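Local coordinates for putative secreted protein (Streptomyces sp. SirexAA-E, PDB 4PEY) that hydrolyses laminarin and laminarioligosaccharides as a secreted exo-beta-1,3-glucanase of glycoside hydrolase family 55, yielding glucose and laminaribiose, at residues H398-R403 and L433-N439. The protein carries 1 engineered substitution. Residues are numbered along the deposited sequence; the frame is centred on the assembly and turned at random.
Sequences HTWVWR and LFVEHFN. With BGC (beta-D-glucopyranose), chain B.
The indole of W400 presents its edge to E436: W400 NE1 donates a 2.9 Å hydrogen bond to E436 OE1, with the oxygen almost in the ring plane, although it is met on its anti side, 33° out of the carboxylate plane. W402 CB rests on one face of this indole, and W400 CH2 in turn lies over a face of W402. The H437 ring carries E436 CB on one face and offers NE2 at its edge. F438 receives R403 CB squarely over its centre, a CH-pi contact, while its CZ reaches V401 CG1 at 3.5 Å. The guanidinium of R403 has N439 OD1, which accepts from A417 N, over one face and H437 O in its plane, where NH1 donates a nearly straight bond of 3.0 Å. CG of R403 lies anti to the backbone N (chi1 172°) and the chain stays extended to NE, carrying the group alongside residues 437-439; NE bonds to N415 O and NH2 forms a salt bridge with D462. A leucine here would probably leave H437 O, N415 O and D462 without the guanidinium that joins them. Strands 399-403 and 433-436 run parallel on neighbouring coils of the beta-helix, W400, W402 and E436 on one face, V401 and V435 on the other, where F438 packs. W402, E436 and H437 bind the substrate: glucose O3 gives a 2.6 Å bond to E436 OE1 and accepts H437 NE2 at 2.8 Å and W402 NE1 at 3.1 Å. Three side chains thus converge on one hydroxyl, while E436 OE2 takes O2, fixing both hydroxyls of one glucosyl unit.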
ATOM      1  N   HIS A 398      -1.441  -3.186  -3.441  1.00 10.42           N
ATOM      2  CA  HIS A 398      -0.863  -2.379  -2.353  1.00  9.74           C
ATOM      3  C   HIS A 398      -1.718  -1.200  -1.917  1.00 10.54           C
ATOM      4  O   HIS A 398      -1.741  -0.135  -2.546  1.00 10.64           O
ATOM      5  CB  HIS A 398       0.533  -1.855  -2.676  1.00  9.75           C
ATOM      6  CG  HIS A 398       1.269  -1.399  -1.454  1.00 10.33           C
ATOM      7  ND1 HIS A 398       2.240  -0.420  -1.476  1.00 10.85           N
ATOM      8  CD2 HIS A 398       1.158  -1.798  -0.163  1.00 11.60           C
ATOM      9  CE1 HIS A 398       2.703  -0.243  -0.247  1.00 11.47           C
ATOM     10  NE2 HIS A 398       2.063  -1.061   0.565  1.00 11.76           N
ATOM     11  N   THR A 399      -2.427  -1.408  -0.815  1.00 10.09           N
ATOM     12  CA  THR A 399      -3.105  -0.317  -0.141  1.00  9.28           C
ATOM     13  C   THR A 399      -2.814  -0.402   1.356  1.00  8.78           C
ATOM     14  O   THR A 399      -2.578  -1.484   1.888  1.00 10.07           O
ATOM     15  CB  THR A 399      -4.632  -0.340  -0.407  1.00 10.57           C
ATOM     16  OG1 THR A 399      -5.223   0.849   0.112  1.00 12.54           O
ATOM     17  CG2 THR A 399      -5.289  -1.534   0.233  1.00 11.99           C
ATOM     18  N   TRP A 400      -2.770   0.759   2.008  1.00  9.21           N
ATOM     19  CA  TRP A 400      -2.761   0.853   3.464  1.00  9.08           C
ATOM     20  C   TRP A 400      -3.894   1.772   3.828  1.00 10.00           C
ATOM     21  O   TRP A 400      -3.863   2.964   3.500  1.00 10.76           O
ATOM     22  CB  TRP A 400      -1.446   1.409   4.017  1.00 10.58           C
ATOM     23  CG  TRP A 400      -1.301   1.380   5.549  1.00 10.44           C
ATOM     24  CD1 TRP A 400      -1.762   0.422   6.415  1.00 12.23           C
ATOM     25  CD2 TRP A 400      -0.623   2.358   6.364  1.00 10.38           C
ATOM     26  NE1 TRP A 400      -1.401   0.741   7.718  1.00 11.07           N
ATOM     27  CE2 TRP A 400      -0.698   1.919   7.705  1.00 10.46           C
ATOM     28  CE3 TRP A 400       0.055   3.550   6.082  1.00 12.26           C
ATOM     29  CZ2 TRP A 400      -0.121   2.632   8.756  1.00 11.31           C
ATOM     30  CZ3 TRP A 400       0.623   4.266   7.136  1.00 11.44           C
ATOM     31  CH2 TRP A 400       0.515   3.812   8.455  1.00 11.52           C
ATOM     32  N   VAL A 401      -4.893   1.213   4.498  1.00 10.14           N
ATOM     33  CA  VAL A 401      -6.067   1.962   4.901  1.00 10.27           C
ATOM     34  C   VAL A 401      -6.010   1.982   6.423  1.00  9.43           C
ATOM     35  O   VAL A 401      -6.152   0.945   7.069  1.00 10.44           O
ATOM     36  CB  VAL A 401      -7.359   1.311   4.346  1.00 10.50           C
ATOM     37  CG1 VAL A 401      -8.598   2.061   4.807  1.00 11.57           C
ATOM     38  CG2 VAL A 401      -7.291   1.259   2.830  1.00 12.41           C
ATOM     39  N   TRP A 402      -5.784   3.167   6.985  1.00  9.81           N
ATOM     40  CA  TRP A 402      -5.294   3.285   8.359  1.00  9.88           C
ATOM     41  C   TRP A 402      -6.039   4.312   9.188  1.00 10.24           C
ATOM     42  O   TRP A 402      -5.925   5.516   8.940  1.00 10.38           O
ATOM     43  CB  TRP A 402      -3.803   3.641   8.320  1.00 10.26           C
ATOM     44  CG  TRP A 402      -3.052   3.782   9.635  1.00 10.61           C
ATOM     45  CD1 TRP A 402      -2.652   2.770  10.469  1.00 12.02           C
ATOM     46  CD2 TRP A 402      -2.531   4.993  10.201  1.00 10.69           C
ATOM     47  NE1 TRP A 402      -1.926   3.282  11.529  1.00 10.59           N
ATOM     48  CE2 TRP A 402      -1.844   4.644  11.389  1.00 10.34           C
ATOM     49  CE3 TRP A 402      -2.585   6.342   9.825  1.00 11.88           C
ATOM     50  CZ2 TRP A 402      -1.213   5.594  12.193  1.00 11.16           C
ATOM     51  CZ3 TRP A 402      -1.970   7.282  10.633  1.00 12.13           C
ATOM     52  CH2 TRP A 402      -1.288   6.903  11.801  1.00 11.40           C
ATOM     53  N   ARG A 403      -6.801   3.840  10.171  1.00  9.73           N
ATOM     54  CA  ARG A 403      -7.318   4.730  11.202  1.00 10.26           C
ATOM     55  C   ARG A 403      -6.172   4.979  12.185  1.00  9.63           C
ATOM     56  O   ARG A 403      -5.607   4.030  12.738  1.00 11.88           O
ATOM     57  CB  ARG A 403      -8.544   4.136  11.904  1.00 10.28           C
ATOM     58  CG  ARG A 403      -8.977   4.965  13.104  1.00 11.01           C
ATOM     59  CD  ARG A 403     -10.276   4.489  13.749  1.00 11.71           C
ATOM     60  NE  ARG A 403     -10.493   5.238  14.984  1.00 12.00           N
ATOM     61  CZ  ARG A 403     -10.228   4.787  16.207  1.00 13.19           C
ATOM     62  NH1 ARG A 403      -9.784   3.550  16.407  1.00 13.82           N
ATOM     63  NH2 ARG A 403     -10.426   5.578  17.243  1.00 14.66           N
ATOM     64  N   LEU A 433      -2.713  -6.287   0.973  1.00 10.43           N
ATOM     65  CA  LEU A 433      -3.785  -5.540   1.618  1.00 10.12           C
ATOM     66  C   LEU A 433      -3.460  -5.266   3.091  1.00 10.81           C
ATOM     67  O   LEU A 433      -3.309  -6.197   3.870  1.00 11.34           O
ATOM     68  CB  LEU A 433      -5.094  -6.324   1.493  1.00 11.24           C
ATOM     69  CG  LEU A 433      -6.392  -5.761   2.071  1.00 11.20           C
ATOM     70  CD1 LEU A 433      -6.763  -4.488   1.352  1.00 12.91           C
ATOM     71  CD2 LEU A 433      -7.512  -6.799   1.940  1.00 12.97           C
ATOM     72  N   PHE A 434      -3.334  -3.991   3.457  1.00 10.32           N
ATOM     73  CA  PHE A 434      -2.992  -3.595   4.826  1.00  9.51           C
ATOM     74  C   PHE A 434      -4.108  -2.692   5.339  1.00 10.94           C
ATOM     75  O   PHE A 434      -4.302  -1.606   4.793  1.00 10.41           O
ATOM     76  CB  PHE A 434      -1.667  -2.814   4.885  1.00 10.41           C
ATOM     77  CG  PHE A 434      -0.447  -3.546   4.361  1.00 10.59           C
ATOM     78  CD1 PHE A 434      -0.267  -3.757   3.001  1.00 10.28           C
ATOM     79  CD2 PHE A 434       0.569  -3.933   5.236  1.00 10.99           C
ATOM     80  CE1 PHE A 434       0.870  -4.390   2.523  1.00 10.91           C
ATOM     81  CE2 PHE A 434       1.721  -4.548   4.772  1.00 10.91           C
ATOM     82  CZ  PHE A 434       1.878  -4.779   3.405  1.00 10.37           C
ATOM     83  N   VAL A 435      -4.847  -3.115   6.362  1.00 10.67           N
ATOM     84  CA  VAL A 435      -5.978  -2.320   6.860  1.00 10.26           C
ATOM     85  C   VAL A 435      -6.020  -2.404   8.379  1.00 10.47           C
ATOM     86  O   VAL A 435      -6.024  -3.512   8.926  1.00 12.44           O
ATOM     87  CB  VAL A 435      -7.337  -2.806   6.279  1.00 10.75           C
ATOM     88  CG1 VAL A 435      -8.468  -1.857   6.694  1.00 12.01           C
ATOM     89  CG2 VAL A 435      -7.277  -2.916   4.757  1.00 10.09           C
ATOM     90  N   GLU A 436      -6.049  -1.255   9.062  1.00  9.62           N
ATOM     91  CA  GLU A 436      -5.863  -1.241  10.527  1.00 10.38           C
ATOM     92  C   GLU A 436      -6.688  -0.244  11.327  1.00 11.20           C
ATOM     93  O   GLU A 436      -6.857   0.912  10.916  1.00 11.32           O
ATOM     94  CB  GLU A 436      -4.404  -0.952  10.879  1.00 10.45           C
ATOM     95  CG  GLU A 436      -3.353  -1.789  10.181  1.00 10.42           C
ATOM     96  CD  GLU A 436      -1.992  -1.459  10.729  1.00 11.18           C
ATOM     97  OE1 GLU A 436      -1.481  -0.363  10.396  1.00 12.31           O
ATOM     98  OE2 GLU A 436      -1.467  -2.261  11.542  1.00 12.30           O
ATOM     99  N   HIS A 437      -7.161  -0.724  12.484  1.00 11.15           N
ATOM    100  CA  HIS A 437      -7.627   0.059  13.635  1.00  9.94           C
ATOM    101  C   HIS A 437      -9.059   0.601  13.546  1.00 10.95           C
ATOM    102  O   HIS A 437      -9.441   1.439  14.363  1.00 12.18           O
ATOM    103  CB  HIS A 437      -6.679   1.237  13.930  1.00 12.30           C
ATOM    104  CG  HIS A 437      -5.235   0.853  14.050  1.00 12.21           C
ATOM    105  ND1 HIS A 437      -4.787  -0.170  14.863  1.00 12.73           N
ATOM    106  CD2 HIS A 437      -4.130   1.371  13.456  1.00 11.36           C
ATOM    107  CE1 HIS A 437      -3.473  -0.270  14.757  1.00 13.09           C
ATOM    108  NE2 HIS A 437      -3.051   0.649  13.907  1.00 13.34           N
ATOM    109  N   PHE A 438      -9.865   0.103  12.609  1.00 10.81           N
ATOM    110  CA  PHE A 438     -11.230   0.612  12.453  1.00 10.64           C
ATOM    111  C   PHE A 438     -12.138   0.203  13.617  1.00 11.10           C
ATOM    112  O   PHE A 438     -11.888  -0.806  14.293  1.00 12.64           O
ATOM    113  CB  PHE A 438     -11.775   0.175  11.088  1.00 12.14           C
ATOM    114  CG  PHE A 438     -11.078   0.885   9.983  1.00 10.86           C
ATOM    115  CD1 PHE A 438     -11.570   2.093   9.505  1.00 11.47           C
ATOM    116  CD2 PHE A 438      -9.845   0.434   9.527  1.00 11.20           C
ATOM    117  CE1 PHE A 438     -10.877   2.804   8.546  1.00 11.66           C
ATOM    118  CE2 PHE A 438      -9.141   1.145   8.579  1.00 12.04           C
ATOM    119  CZ  PHE A 438      -9.653   2.337   8.088  1.00 11.95           C
ATOM    120  N   ASN A 439     -13.152   1.019  13.895  1.00 10.77           N
ATOM    121  CA  ASN A 439     -14.002   0.755  15.060  1.00 12.07           C
ATOM    122  C   ASN A 439     -14.850  -0.504  14.877  1.00 13.69           C
ATOM    123  O   ASN A 439     -15.205  -1.156  15.861  1.00 13.88           O
ATOM    124  CB  ASN A 439     -14.924   1.951  15.379  1.00 13.27           C
ATOM    125  CG  ASN A 439     -14.160   3.219  15.743  1.00 13.09           C
ATOM    126  OD1 ASN A 439     -13.423   3.768  14.925  1.00 14.12           O
ATOM    127  ND2 ASN A 439     -14.379   3.720  16.958  1.00 14.65           N
TER
HETATM  128  C2  BGC B   3       0.854  -0.811  13.726  0.51 14.11           C
HETATM  129  C3  BGC B   3       0.742   0.578  13.106  0.51 15.30           C
HETATM  130  C4  BGC B   3       0.997   1.635  14.169  0.51 16.26           C
HETATM  131  C5  BGC B   3       2.352   1.395  14.814  0.51 17.33           C
HETATM  132  C6  BGC B   3       2.655   2.459  15.857  0.51 20.52           C
HETATM  133  C1  BGC B   3       2.117  -0.963  14.577  0.51 15.90           C
HETATM  134  O2  BGC B   3       0.830  -1.787  12.693  0.51 14.78           O
HETATM  135  O3  BGC B   3      -0.553   0.761  12.574  0.51 15.27           O
HETATM  136  O4  BGC B   3       0.936   2.926  13.610  0.51 15.41           O
HETATM  137  O5  BGC B   3       2.314   0.137  15.447  0.51 18.46           O
HETATM  138  O6  BGC B   3       1.814   2.271  16.973  0.51 26.24           O